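Local structure of D-alanyl-D-alanine carboxypeptidase (Penicillin binding protein) family protein (Francisella tularensis subsp. tularensis, 6OSU) at residues A[201-206]-A[212-217]. The protein probably removes the C-terminal D-alanine from peptidoglycan precursors as a serine-type D-Ala-D-Ala carboxypeptidase of the peptidase S11 family. Residues are numbered along the deposited sequence; the frame is centred on the assembly and turned at random.
Sequences GLVWNA and VSIADR
Val203, buried in strand 201-205, packs against Val212 and Ile214 where the chain leads from the short neighbouring strand into helix 214-220. A single hydrogen bond joins the backbones: Val212 N donates to Val203 O at 2.9 Å, with an N-H...O angle of 156°. Tight packing centres on Val203. Its CB lies 3.4 Å from Val212 O, and CG2, opposite the carbonyl carbon about the CA-CB bond, meets Ile214 CG1 at 3.8 Å. Farther along, Ile214 CD1 reaches the backbone of Gly201, 3.6 Å from Gly201 N, where no side chain intervenes. Phe258 and Leu260 of strand 258-262 also touch Val203. Other contacts are looser: Val203 CG1 stands 4.2 Å from Val212 CB, and packing thins out toward Arg217, which brings only CD near Val203 CG2 (4.3 Å). Val203 and Gly201 are buried, whereas Val212, Ile214 and Arg217 remain partly open to solvent. Ser213 holds the N-cap position, its OG accepting from Asp216 N at 3.0 Å. The arrangement is a beta-hairpin edge running into a capped helix, within a small antiparallel sheet of strand order 210-212, 201-205, 258-262 in this penicillin-binding protein.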
loop_
_atom_site.group_PDB
_atom_site.type_symbol
_atom_site.label_atom_id
_atom_site.label_comp_id
_atom_site.label_asym_id
_atom_site.label_seq_id
_atom_site.Cartn_x
_atom_site.Cartn_y
_atom_site.Cartn_z
ATOM N N GLY A 201 6.485 13.351 12.476
ATOM C CA GLY A 201 5.907 13.533 13.791
ATOM C C GLY A 201 4.872 14.637 13.786
ATOM O O GLY A 201 4.489 15.153 12.735
ATOM N N LEU A 202 4.425 14.997 14.989
ATOM C CA LEU A 202 3.391 16.007 15.172
ATOM C C LEU A 202 3.801 16.959 16.286
ATOM O O LEU A 202 3.974 16.538 17.435
ATOM C CB LEU A 202 2.038 15.359 15.490
ATOM C CG LEU A 202 0.912 16.315 15.896
ATOM C CD1 LEU A 202 0.600 17.303 14.781
ATOM C CD2 LEU A 202 -0.334 15.544 16.298
ATOM N N VAL A 203 3.957 18.234 15.943
ATOM C CA VAL A 203 4.185 19.300 16.912
ATOM C C VAL A 203 2.837 19.963 17.159
ATOM O O VAL A 203 2.319 20.671 16.289
ATOM C CB VAL A 203 5.224 20.311 16.410
ATOM C CG1 VAL A 203 5.514 21.352 17.484
ATOM C CG2 VAL A 203 6.497 19.595 15.982
ATOM N N TRP A 204 2.268 19.745 18.344
ATOM C CA TRP A 204 0.870 20.056 18.618
ATOM C C TRP A 204 0.773 21.067 19.752
ATOM O O TRP A 204 1.223 20.798 20.870
ATOM C CB TRP A 204 0.105 18.775 18.959
ATOM C CG TRP A 204 -1.299 18.965 19.435
ATOM C CD1 TRP A 204 -1.764 18.772 20.702
ATOM C CD2 TRP A 204 -2.432 19.361 18.648
ATOM N NE1 TRP A 204 -3.114 19.029 20.757
ATOM C CE2 TRP A 204 -3.548 19.393 19.510
ATOM C CE3 TRP A 204 -2.611 19.696 17.301
ATOM C CZ2 TRP A 204 -4.822 19.748 19.071
ATOM C CZ3 TRP A 204 -3.878 20.047 16.867
ATOM C CH2 TRP A 204 -4.967 20.071 17.750
ATOM N N ASN A 205 0.186 22.228 19.460
ATOM C CA ASN A 205 -0.086 23.250 20.472
ATOM C C ASN A 205 -1.428 22.917 21.109
ATOM O O ASN A 205 -2.485 23.210 20.545
ATOM C CB ASN A 205 -0.094 24.644 19.853
ATOM C CG ASN A 205 -0.143 25.753 20.897
ATOM O OD1 ASN A 205 -0.612 25.551 22.018
ATOM N ND2 ASN A 205 0.343 26.936 20.527
ATOM N N ALA A 206 -1.391 22.303 22.295
ATOM C CA ALA A 206 -2.632 21.921 22.957
ATOM C C ALA A 206 -3.398 23.134 23.474
ATOM O O ALA A 206 -4.620 23.065 23.642
ATOM C CB ALA A 206 -2.340 20.949 24.098
ATOM N N VAL A 212 2.060 22.939 14.526
ATOM C CA VAL A 212 3.125 23.762 13.970
ATOM C C VAL A 212 3.993 22.878 13.089
ATOM O O VAL A 212 4.312 21.744 13.461
ATOM C CB VAL A 212 3.978 24.438 15.067
ATOM C CG1 VAL A 212 5.100 25.260 14.443
ATOM C CG2 VAL A 212 3.114 25.312 15.954
ATOM N N SER A 213 4.351 23.389 11.913
ATOM C CA SER A 213 5.242 22.673 11.012
ATOM C C SER A 213 6.520 22.261 11.730
ATOM O O SER A 213 7.093 23.034 12.503
ATOM C CB SER A 213 5.578 23.552 9.804
ATOM O OG SER A 213 6.902 23.321 9.350
ATOM N N ILE A 214 6.955 21.024 11.480
ATOM C CA ILE A 214 8.219 20.556 12.045
ATOM C C ILE A 214 9.372 21.413 11.540
ATOM O O ILE A 214 10.332 21.686 12.273
ATOM C CB ILE A 214 8.424 19.063 11.723
ATOM C CG1 ILE A 214 7.462 18.205 12.548
ATOM C CG2 ILE A 214 9.864 18.640 11.971
ATOM C CD1 ILE A 214 7.704 16.717 12.421
ATOM N N ALA A 215 9.287 21.868 10.287
ATOM C CA ALA A 215 10.300 22.772 9.757
ATOM C C ALA A 215 10.317 24.088 10.522
ATOM O O ALA A 215 11.387 24.657 10.769
ATOM C CB ALA A 215 10.060 23.018 8.267
ATOM N N ASP A 216 9.140 24.590 10.912
ATOM C CA ASP A 216 9.095 25.800 11.728
ATOM C C ASP A 216 9.708 25.572 13.102
ATOM O O ASP A 216 10.239 26.512 13.703
ATOM C CB ASP A 216 7.660 26.307 11.878
ATOM C CG ASP A 216 7.188 27.093 10.670
ATOM O OD1 ASP A 216 6.100 26.779 10.143
ATOM O OD2 ASP A 216 7.913 28.016 10.240
ATOM N N ARG A 217 9.647 24.341 13.614
ATOM C CA ARG A 217 10.272 24.060 14.902
ATOM C C ARG A 217 11.790 24.061 14.787
ATOM O O ARG A 217 12.481 24.612 15.649
ATOM C CB ARG A 217 9.787 22.723 15.455
ATOM C CG ARG A 217 10.241 22.475 16.881
ATOM C CD ARG A 217 10.360 20.999 17.206
ATOM N NE ARG A 217 10.814 20.798 18.580
ATOM C CZ ARG A 217 11.073 19.612 19.121
ATOM N NH1 ARG A 217 11.481 19.531 20.380
ATOM N NH2 ARG A 217 10.927 18.506 18.403
#